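Local coordinates for protein forkhead-associated 1 (Saccharomyces cerevisiae, PDB 6C4U) that binds a phosphothreonine peptide of the human transcription factor c-Myc, as an engineered form of a yeast FHA domain, at residues F[37-42]-F[60-65]. Residues are numbered along the deposited sequence; the frame is centred on the assembly and turned at random.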
loop_
_atom_site.group_PDB
_atom_site.type_symbol
_atom_site.label_atom_id
_atom_site.label_comp_id
_atom_site.label_asym_id
_atom_site.label_seq_id
_atom_site.Cartn_x
_atom_site.Cartn_y
_atom_site.Cartn_z
ATOM N N VAL F 37 -9.469 0.748 -3.770
ATOM C CA VAL F 37 -8.322 -0.143 -3.610
ATOM C C VAL F 37 -7.151 0.239 -4.505
ATOM O O VAL F 37 -7.300 0.405 -5.725
ATOM C CB VAL F 37 -8.689 -1.593 -3.919
ATOM C CG1 VAL F 37 -7.485 -2.525 -3.715
ATOM C CG2 VAL F 37 -9.864 -2.019 -3.050
ATOM N N TRP F 38 -5.970 0.336 -3.900
ATOM C CA TRP F 38 -4.741 0.580 -4.634
ATOM C C TRP F 38 -3.855 -0.633 -4.490
ATOM O O TRP F 38 -3.747 -1.182 -3.402
ATOM C CB TRP F 38 -4.029 1.781 -4.051
ATOM C CG TRP F 38 -4.791 3.044 -4.186
ATOM C CD1 TRP F 38 -4.832 3.873 -5.276
ATOM C CD2 TRP F 38 -5.632 3.628 -3.201
ATOM N NE1 TRP F 38 -5.614 4.943 -5.010
ATOM C CE2 TRP F 38 -6.142 4.812 -3.752
ATOM C CE3 TRP F 38 -6.043 3.249 -1.936
ATOM C CZ2 TRP F 38 -6.999 5.660 -3.044
ATOM C CZ3 TRP F 38 -6.915 4.094 -1.235
ATOM C CH2 TRP F 38 -7.371 5.298 -1.803
ATOM N N THR F 39 -3.212 -1.045 -5.579
ATOM C CA THR F 39 -2.313 -2.194 -5.545
ATOM C C THR F 39 -0.879 -1.784 -5.812
ATOM O O THR F 39 -0.614 -0.859 -6.566
ATOM C CB THR F 39 -2.697 -3.261 -6.581
ATOM O OG1 THR F 39 -2.610 -2.699 -7.897
ATOM C CG2 THR F 39 -4.106 -3.742 -6.349
ATOM N N PHE F 40 0.029 -2.534 -5.207
ATOM C CA PHE F 40 1.442 -2.262 -5.195
ATOM C C PHE F 40 2.097 -3.551 -5.666
ATOM O O PHE F 40 1.851 -4.606 -5.084
ATOM C CB PHE F 40 1.879 -1.949 -3.753
ATOM C CG PHE F 40 1.395 -0.632 -3.243
ATOM C CD1 PHE F 40 0.068 -0.453 -2.885
ATOM C CD2 PHE F 40 2.278 0.435 -3.081
ATOM C CE1 PHE F 40 -0.387 0.770 -2.445
ATOM C CE2 PHE F 40 1.816 1.659 -2.627
ATOM C CZ PHE F 40 0.487 1.821 -2.315
ATOM N N GLY F 41 2.923 -3.487 -6.702
ATOM C CA GLY F 41 3.609 -4.697 -7.151
ATOM C C GLY F 41 4.617 -4.541 -8.270
ATOM O O GLY F 41 4.834 -3.436 -8.789
ATOM N N ARG F 42 5.234 -5.669 -8.623
ATOM C CA ARG F 42 6.202 -5.727 -9.717
ATOM C C ARG F 42 5.563 -5.424 -11.078
ATOM O O ARG F 42 6.221 -4.895 -11.974
ATOM C CB ARG F 42 6.905 -7.097 -9.734
ATOM C CG ARG F 42 7.683 -7.407 -11.007
ATOM C CD ARG F 42 8.735 -8.477 -10.802
ATOM N NE ARG F 42 8.222 -9.686 -10.150
ATOM C CZ ARG F 42 7.618 -10.702 -10.765
ATOM N NH1 ARG F 42 7.405 -10.704 -12.086
ATOM N NH2 ARG F 42 7.201 -11.746 -10.042
ATOM N N HIS F 60 1.606 -7.477 -5.008
ATOM C CA HIS F 60 2.267 -7.801 -3.760
ATOM C C HIS F 60 1.453 -7.425 -2.530
ATOM O O HIS F 60 1.345 -8.205 -1.594
ATOM C CB HIS F 60 3.633 -7.125 -3.717
ATOM C CG HIS F 60 4.548 -7.717 -2.699
ATOM N ND1 HIS F 60 5.594 -8.545 -3.033
ATOM C CD2 HIS F 60 4.546 -7.630 -1.348
ATOM C CE1 HIS F 60 6.207 -8.935 -1.927
ATOM N NE2 HIS F 60 5.587 -8.397 -0.888
ATOM N N PHE F 61 0.906 -6.218 -2.510
ATOM C CA PHE F 61 -0.027 -5.853 -1.435
ATOM C C PHE F 61 -1.000 -4.807 -1.934
ATOM O O PHE F 61 -0.776 -4.204 -2.979
ATOM C CB PHE F 61 0.711 -5.416 -0.145
ATOM C CG PHE F 61 1.534 -4.157 -0.284
ATOM C CD1 PHE F 61 2.871 -4.229 -0.685
ATOM C CD2 PHE F 61 0.999 -2.902 0.008
ATOM C CE1 PHE F 61 3.629 -3.081 -0.843
ATOM C CE2 PHE F 61 1.767 -1.749 -0.130
ATOM C CZ PHE F 61 3.069 -1.842 -0.552
ATOM N N GLN F 62 -2.099 -4.642 -1.205
ATOM C CA GLN F 62 -3.092 -3.644 -1.538
ATOM C C GLN F 62 -3.318 -2.781 -0.331
ATOM O O GLN F 62 -3.121 -3.223 0.813
ATOM C CB GLN F 62 -4.437 -4.294 -1.907
ATOM C CG GLN F 62 -4.342 -5.516 -2.804
ATOM C CD GLN F 62 -5.651 -5.977 -3.342
ATOM O OE1 GLN F 62 -5.977 -5.675 -4.475
ATOM N NE2 GLN F 62 -6.356 -6.785 -2.567
ATOM N N ILE F 63 -3.745 -1.552 -0.587
ATOM C CA ILE F 63 -4.186 -0.651 0.457
ATOM C C ILE F 63 -5.640 -0.360 0.163
ATOM O O ILE F 63 -5.999 -0.055 -0.967
ATOM C CB ILE F 63 -3.309 0.619 0.522
ATOM C CG1 ILE F 63 -1.910 0.220 1.007
ATOM C CG2 ILE F 63 -3.928 1.666 1.442
ATOM C CD1 ILE F 63 -0.896 1.328 1.036
ATOM N N LEU F 64 -6.475 -0.494 1.179
ATOM C CA LEU F 64 -7.911 -0.359 1.018
ATOM C C LEU F 64 -8.396 0.857 1.775
ATOM O O LEU F 64 -8.037 1.047 2.932
ATOM C CB LEU F 64 -8.614 -1.586 1.577
ATOM C CG LEU F 64 -8.608 -2.863 0.768
ATOM C CD1 LEU F 64 -7.234 -3.348 0.353
ATOM C CD2 LEU F 64 -9.366 -3.895 1.601
ATOM N N LEU F 65 -9.238 1.647 1.132
ATOM C CA LEU F 65 -9.912 2.748 1.809
ATOM C C LEU F 65 -11.223 2.240 2.386
ATOM O O LEU F 65 -12.121 1.899 1.646
ATOM C CB LEU F 65 -10.169 3.919 0.854
ATOM C CG LEU F 65 -10.925 5.114 1.440
ATOM C CD1 LEU F 65 -10.308 5.667 2.706
ATOM C CD2 LEU F 65 -10.969 6.248 0.437
#
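F40 and F61 face each other as a hydrogen-bonded pair between two antiparallel strands. Their rings lie nearly parallel, at 13°, but slid apart, with centroids 4.5 Å apart. F61 has CG between its backbone N and carbonyl carbon (chi1 64°), which brings its ring under F40. F40 CB sits over the F61 ring face, 3.5 Å from the centroid, a CH-pi contact. I63 CD1 extends this packing, 3.6 Å from F40 CE1. An alanine in place of F61 would probably open a gap against F40 and leave its ring less firmly held, with I63 and Y48 still against it.

W38 and I63 exchange two backbone hydrogen bonds, and W38 N to I63 O is almost straight at 175°. At the other end F40 O accepts from both F61 N and H60 N, which forms a classic beta bulge.

The solvent end of the other face is looser. V37 is exposed and Q62 partly so, and V37 only grazes L64, CG2 to CG 4.1 Å. Q62 lies alongside T39, its OE1 against T39 CG2 and V37 CG1, and its NE2 hydrogen-bonds N74 OD1.

Strand 34-41 runs between 48-49 and 61-66 in one sheet of the FHA sandwich. On the buried face, F6 and F20 meet W38, while I102 of strand 101-105 packs on F61 and I63.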